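Local coordinates for protein putative retaining b-glycosidase (Saccharophagus degradans, PDB 5A95) that hydrolyses beta-glucans, probably as a mixed-linkage beta-1,3-1,4-glucanase of glycoside hydrolase family 5 that acts by a retaining mechanism, at residues P116-V127 with R170-V181. The protein carries 1 engineered substitution. Numbering follows the deposited sequence. Where two conformers were deposited one is given.
Sequences PDVYLGHIDEAV and RITFRYQNVPTV. Unlike the reference sequence in segment 170-181: Gln176 (reference Lys). With MG (magnesium ion), chain G.
Asp124 OD1 accepts two hydrogen bonds, from Tyr175 OH at 2.7 Å on its anti side and from Arg174 NE at 2.9 Å on its syn side, both donors lying on one face of the carboxylate. Arg174 NH2 adds a bond to Asp124 OD2 (2.8 Å), so the guanidinium grips side-on with two nitrogens, its plane turned 32° from the carboxylate. Leu120 CB sits over one face of this guanidinium, 3.6 Å from Arg174 CZ, and a water joins Arg174 NH1 to Asp117 O. Extended from CG to NE, with CG anti to the backbone N (chi1 -166°), Arg174 reaches the neighbouring helix. Were Arg174 an alanine, the Asp124 carboxylate, held across the contact by Tyr175 OH alone, would probably turn more easily. Pro116 CB similarly covers the guanidinium of Arg170, whose NE pairs with Asp166. Deeper, Leu120 CD2 meets Ile171 CD1 (3.6 Å), while Val127 CG2 touches Val181 CG2 at 3.6 Å. The type II turn from Tyr175 ends at Val178, whose O, with Val181 O and three waters, binds magnesium. The short helical segments approach to 11.7 Å between axes at 46°, and Val127 and Ile171 touch strand 136-144, as expected of neighbouring helices in the (beta/alpha)8 barrel of family 5.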
loop_
_atom_site.group_PDB
_atom_site.type_symbol
_atom_site.label_atom_id
_atom_site.label_comp_id
_atom_site.label_asym_id
_atom_site.label_seq_id
_atom_site.Cartn_x
_atom_site.Cartn_y
_atom_site.Cartn_z
ATOM N N PRO A 116 -10.648 -1.512 -15.019
ATOM C CA PRO A 116 -11.378 -2.738 -14.733
ATOM C C PRO A 116 -12.681 -2.927 -15.499
ATOM O O PRO A 116 -12.918 -4.007 -16.012
ATOM C CB PRO A 116 -11.610 -2.658 -13.212
ATOM C CG PRO A 116 -10.404 -1.945 -12.741
ATOM C CD PRO A 116 -10.132 -0.887 -13.787
ATOM N N ASP A 117 -13.522 -1.899 -15.548
ATOM C CA ASP A 117 -14.836 -2.072 -16.124
ATOM C C ASP A 117 -14.732 -2.462 -17.591
ATOM O O ASP A 117 -15.409 -3.377 -18.060
ATOM C CB ASP A 117 -15.688 -0.786 -16.029
ATOM C CG ASP A 117 -16.088 -0.413 -14.604
ATOM O OD1 ASP A 117 -15.809 -1.170 -13.655
ATOM O OD2 ASP A 117 -16.732 0.662 -14.481
ATOM N N VAL A 118 -13.892 -1.743 -18.328
ATOM C CA VAL A 118 -13.693 -2.019 -19.735
ATOM C C VAL A 118 -12.980 -3.363 -19.956
ATOM O O VAL A 118 -13.333 -4.141 -20.868
ATOM C CB VAL A 118 -12.932 -0.859 -20.397
ATOM C CG1 VAL A 118 -12.410 -1.222 -21.783
ATOM C CG2 VAL A 118 -13.857 0.354 -20.490
ATOM N N TYR A 119 -11.940 -3.630 -19.176
ATOM C CA TYR A 119 -11.224 -4.891 -19.345
ATOM C C TYR A 119 -12.178 -6.080 -19.140
ATOM O O TYR A 119 -12.182 -7.045 -19.923
ATOM C CB TYR A 119 -9.982 -4.952 -18.440
ATOM C CG TYR A 119 -8.848 -5.804 -18.983
ATOM C CD1 TYR A 119 -9.036 -7.145 -19.278
ATOM C CD2 TYR A 119 -7.598 -5.266 -19.226
ATOM C CE1 TYR A 119 -8.019 -7.920 -19.799
ATOM C CE2 TYR A 119 -6.568 -6.035 -19.772
ATOM C CZ TYR A 119 -6.770 -7.372 -20.037
ATOM O OH TYR A 119 -5.764 -8.135 -20.555
ATOM N N LEU A 120 -12.986 -6.012 -18.079
ATOM C CA LEU A 120 -13.939 -7.090 -17.824
ATOM C C LEU A 120 -14.935 -7.248 -18.983
ATOM O O LEU A 120 -15.315 -8.346 -19.331
ATOM C CB LEU A 120 -14.673 -6.864 -16.509
ATOM C CG LEU A 120 -13.791 -6.999 -15.265
ATOM C CD1 LEU A 120 -14.497 -6.368 -14.077
ATOM C CD2 LEU A 120 -13.453 -8.456 -14.986
ATOM N N GLY A 121 -15.351 -6.136 -19.581
ATOM C CA GLY A 121 -16.221 -6.224 -20.746
ATOM C C GLY A 121 -15.572 -6.985 -21.891
ATOM O O GLY A 121 -16.259 -7.696 -22.647
ATOM N N HIS A 122 -14.254 -6.844 -22.042
ATOM C CA HIS A 122 -13.532 -7.610 -23.076
ATOM C C HIS A 122 -13.370 -9.080 -22.695
ATOM O O HIS A 122 -13.437 -9.953 -23.558
ATOM C CB HIS A 122 -12.202 -6.967 -23.421
ATOM C CG HIS A 122 -12.345 -5.637 -24.082
ATOM N ND1 HIS A 122 -12.978 -5.482 -25.298
ATOM C CD2 HIS A 122 -11.954 -4.398 -23.702
ATOM C CE1 HIS A 122 -12.959 -4.204 -25.641
ATOM N NE2 HIS A 122 -12.345 -3.525 -24.696
ATOM N N ILE A 123 -13.122 -9.367 -21.410
ATOM C CA ILE A 123 -13.081 -10.751 -20.972
ATOM C C ILE A 123 -14.434 -11.423 -21.255
ATOM O O ILE A 123 -14.464 -12.571 -21.675
ATOM C CB ILE A 123 -12.594 -10.889 -19.520
ATOM C CG1 ILE A 123 -11.166 -10.356 -19.378
ATOM C CG2 ILE A 123 -12.653 -12.353 -19.096
ATOM C CD1 ILE A 123 -10.696 -10.202 -17.940
ATOM N N ASP A 124 -15.544 -10.698 -21.060
ATOM C CA ASP A 124 -16.864 -11.238 -21.398
ATOM C C ASP A 124 -16.928 -11.694 -22.860
ATOM O O ASP A 124 -17.554 -12.694 -23.155
ATOM C CB ASP A 124 -17.943 -10.183 -21.219
ATOM C CG ASP A 124 -18.265 -9.849 -19.773
ATOM O OD1 ASP A 124 -17.710 -10.434 -18.807
ATOM O OD2 ASP A 124 -19.114 -8.936 -19.629
ATOM N N GLU A 125 -16.328 -10.912 -23.751
ATOM C CA GLU A 125 -16.282 -11.280 -25.171
ATOM C C GLU A 125 -15.573 -12.615 -25.347
ATOM O O GLU A 125 -16.056 -13.498 -26.051
ATOM C CB GLU A 125 -15.596 -10.200 -26.008
ATOM C CG GLU A 125 -16.355 -8.885 -26.036
ATOM C CD GLU A 125 -15.537 -7.682 -26.489
ATOM O OE1 GLU A 125 -14.287 -7.691 -26.440
ATOM O OE2 GLU A 125 -16.166 -6.677 -26.888
ATOM N N ALA A 126 -14.412 -12.744 -24.694
ATOM C CA ALA A 126 -13.678 -14.003 -24.747
ATOM C C ALA A 126 -14.470 -15.186 -24.200
ATOM O O ALA A 126 -14.380 -16.291 -24.733
ATOM C CB ALA A 126 -12.361 -13.868 -23.993
ATOM N N VAL A 127 -15.200 -14.967 -23.110
ATOM C CA VAL A 127 -16.030 -16.011 -22.527
ATOM C C VAL A 127 -17.052 -16.475 -23.564
ATOM O O VAL A 127 -17.240 -17.669 -23.782
ATOM C CB VAL A 127 -16.724 -15.543 -21.218
ATOM C CG1 VAL A 127 -17.734 -16.564 -20.737
ATOM C CG2 VAL A 127 -15.680 -15.298 -20.132
ATOM N N ARG A 170 -13.023 -9.213 -8.194
ATOM C CA ARG A 170 -13.896 -8.803 -9.283
ATOM C C ARG A 170 -14.151 -9.945 -10.263
ATOM O O ARG A 170 -15.276 -10.142 -10.738
ATOM C CB ARG A 170 -13.303 -7.632 -10.052
ATOM C CG ARG A 170 -13.323 -6.301 -9.333
ATOM C CD ARG A 170 -12.515 -5.309 -10.148
ATOM N NE ARG A 170 -12.330 -3.974 -9.593
ATOM C CZ ARG A 170 -13.140 -2.945 -9.826
ATOM N NH1 ARG A 170 -14.242 -3.070 -10.520
ATOM N NH2 ARG A 170 -12.827 -1.770 -9.338
ATOM N N ILE A 171 -13.098 -10.654 -10.623
ATOM C CA ILE A 171 -13.176 -11.765 -11.538
ATOM C C ILE A 171 -14.078 -12.856 -10.982
ATOM O O ILE A 171 -14.939 -13.400 -11.693
ATOM C CB ILE A 171 -11.752 -12.314 -11.845
ATOM C CG1 ILE A 171 -10.911 -11.340 -12.679
ATOM C CG2 ILE A 171 -11.812 -13.696 -12.462
ATOM C CD1 ILE A 171 -11.324 -11.238 -14.143
ATOM N N THR A 172 -13.852 -13.217 -9.730
ATOM C CA THR A 172 -14.571 -14.326 -9.163
ATOM C C THR A 172 -16.050 -14.037 -9.062
ATOM O O THR A 172 -16.888 -14.896 -9.328
ATOM C CB THR A 172 -13.978 -14.755 -7.803
ATOM O OG1 THR A 172 -12.569 -15.002 -7.933
ATOM C CG2 THR A 172 -14.612 -16.021 -7.313
ATOM N N PHE A 173 -16.386 -12.807 -8.687
ATOM C CA PHE A 173 -17.786 -12.396 -8.662
ATOM C C PHE A 173 -18.402 -12.428 -10.061
ATOM O O PHE A 173 -19.468 -12.989 -10.282
ATOM C CB PHE A 173 -17.917 -10.992 -8.088
ATOM C CG PHE A 173 -19.319 -10.431 -8.105
ATOM C CD1 PHE A 173 -20.272 -10.852 -7.207
ATOM C CD2 PHE A 173 -19.659 -9.455 -9.008
ATOM C CE1 PHE A 173 -21.536 -10.301 -7.222
ATOM C CE2 PHE A 173 -20.926 -8.916 -9.045
ATOM C CZ PHE A 173 -21.856 -9.344 -8.140
ATOM N N ARG A 174 -17.731 -11.834 -11.026
ATOM C CA ARG A 174 -18.306 -11.711 -12.342
ATOM C C ARG A 174 -18.552 -13.048 -13.000
ATOM O O ARG A 174 -19.553 -13.206 -13.702
ATOM C CB ARG A 174 -17.445 -10.853 -13.262
ATOM C CG ARG A 174 -18.147 -10.406 -14.540
ATOM C CD ARG A 174 -17.279 -9.428 -15.297
ATOM N NE ARG A 174 -17.874 -8.801 -16.460
ATOM C CZ ARG A 174 -18.201 -7.510 -16.550
ATOM N NH1 ARG A 174 -18.158 -6.715 -15.484
ATOM N NH2 ARG A 174 -18.587 -7.005 -17.696
ATOM N N TYR A 175 -17.649 -13.993 -12.812
ATOM C CA TYR A 175 -17.718 -15.264 -13.526
ATOM C C TYR A 175 -18.183 -16.438 -12.649
ATOM O O TYR A 175 -17.948 -17.593 -12.971
ATOM C CB TYR A 175 -16.412 -15.557 -14.274
ATOM C CG TYR A 175 -16.099 -14.442 -15.235
ATOM C CD1 TYR A 175 -16.969 -14.150 -16.296
ATOM C CD2 TYR A 175 -14.984 -13.626 -15.053
ATOM C CE1 TYR A 175 -16.731 -13.083 -17.135
ATOM C CE2 TYR A 175 -14.752 -12.558 -15.886
ATOM C CZ TYR A 175 -15.625 -12.274 -16.922
ATOM O OH TYR A 175 -15.360 -11.181 -17.711
ATOM N N GLN A 176 -18.927 -16.132 -11.584
ATOM C CA GLN A 176 -19.461 -17.193 -10.752
ATOM C C GLN A 176 -20.312 -18.138 -11.614
ATOM O O GLN A 176 -21.116 -17.681 -12.421
ATOM C CB GLN A 176 -20.313 -16.619 -9.625
ATOM C CG GLN A 176 -20.713 -17.667 -8.616
ATOM C CD GLN A 176 -21.567 -17.136 -7.478
ATOM O OE1 GLN A 176 -21.745 -15.935 -7.314
ATOM N NE2 GLN A 176 -22.054 -18.043 -6.664
ATOM N N ASN A 177 -20.093 -19.435 -11.443
ATOM C CA ASN A 177 -20.942 -20.451 -12.106
ATOM C C ASN A 177 -20.811 -20.412 -13.649
ATOM O O ASN A 177 -21.765 -20.701 -14.356
ATOM C CB ASN A 177 -22.413 -20.260 -11.656
ATOM C CG ASN A 177 -23.344 -21.399 -12.080
ATOM O OD1 ASN A 177 -22.962 -22.555 -12.080
ATOM N ND2 ASN A 177 -24.580 -21.047 -12.442
ATOM N N VAL A 178 -19.633 -20.067 -14.156
ATOM C CA VAL A 178 -19.334 -20.032 -15.592
ATOM C C VAL A 178 -18.323 -21.152 -15.905
ATOM O O VAL A 178 -17.135 -21.054 -15.556
ATOM C CB VAL A 178 -18.792 -18.673 -16.057
ATOM C CG1 VAL A 178 -18.391 -18.684 -17.518
ATOM C CG2 VAL A 178 -19.808 -17.555 -15.825
ATOM N N PRO A 179 -18.775 -22.234 -16.552
ATOM C CA PRO A 179 -17.850 -23.353 -16.793
ATOM C C PRO A 179 -16.684 -22.999 -17.717
ATOM O O PRO A 179 -15.603 -23.555 -17.594
ATOM C CB PRO A 179 -18.746 -24.412 -17.456
ATOM C CG PRO A 179 -19.903 -23.647 -17.978
ATOM C CD PRO A 179 -20.142 -22.550 -17.006
ATOM N N THR A 180 -16.920 -22.090 -18.644
ATOM C CA THR A 180 -15.930 -21.718 -19.654
ATOM C C THR A 180 -14.640 -21.211 -19.008
ATOM O O THR A 180 -13.584 -21.430 -19.536
ATOM C CB THR A 180 -16.513 -20.618 -20.544
ATOM O OG1 THR A 180 -17.793 -21.050 -21.018
ATOM C CG2 THR A 180 -15.630 -20.279 -21.689
ATOM N N VAL A 181 -14.791 -20.497 -17.895
ATOM C CA VAL A 181 -13.664 -19.911 -17.188
ATOM C C VAL A 181 -13.226 -20.950 -16.152
ATOM O O VAL A 181 -13.886 -21.143 -15.153
ATOM C CB VAL A 181 -14.038 -18.573 -16.550
ATOM C CG1 VAL A 181 -12.845 -17.994 -15.839
ATOM C CG2 VAL A 181 -14.533 -17.572 -17.602
HETATM MG MG MG G . -15.700 -21.085 -13.787
HETATM O O HOH W 1 -15.073 -0.239 -11.116
HETATM O O HOH W 2 -17.714 -3.842 -16.173
HETATM O O HOH W 3 -15.479 -18.849 -13.351
HETATM O O HOH W 4 -17.461 -21.072 -12.061
HETATM O O HOH W 5 -15.235 -23.081 -12.613
#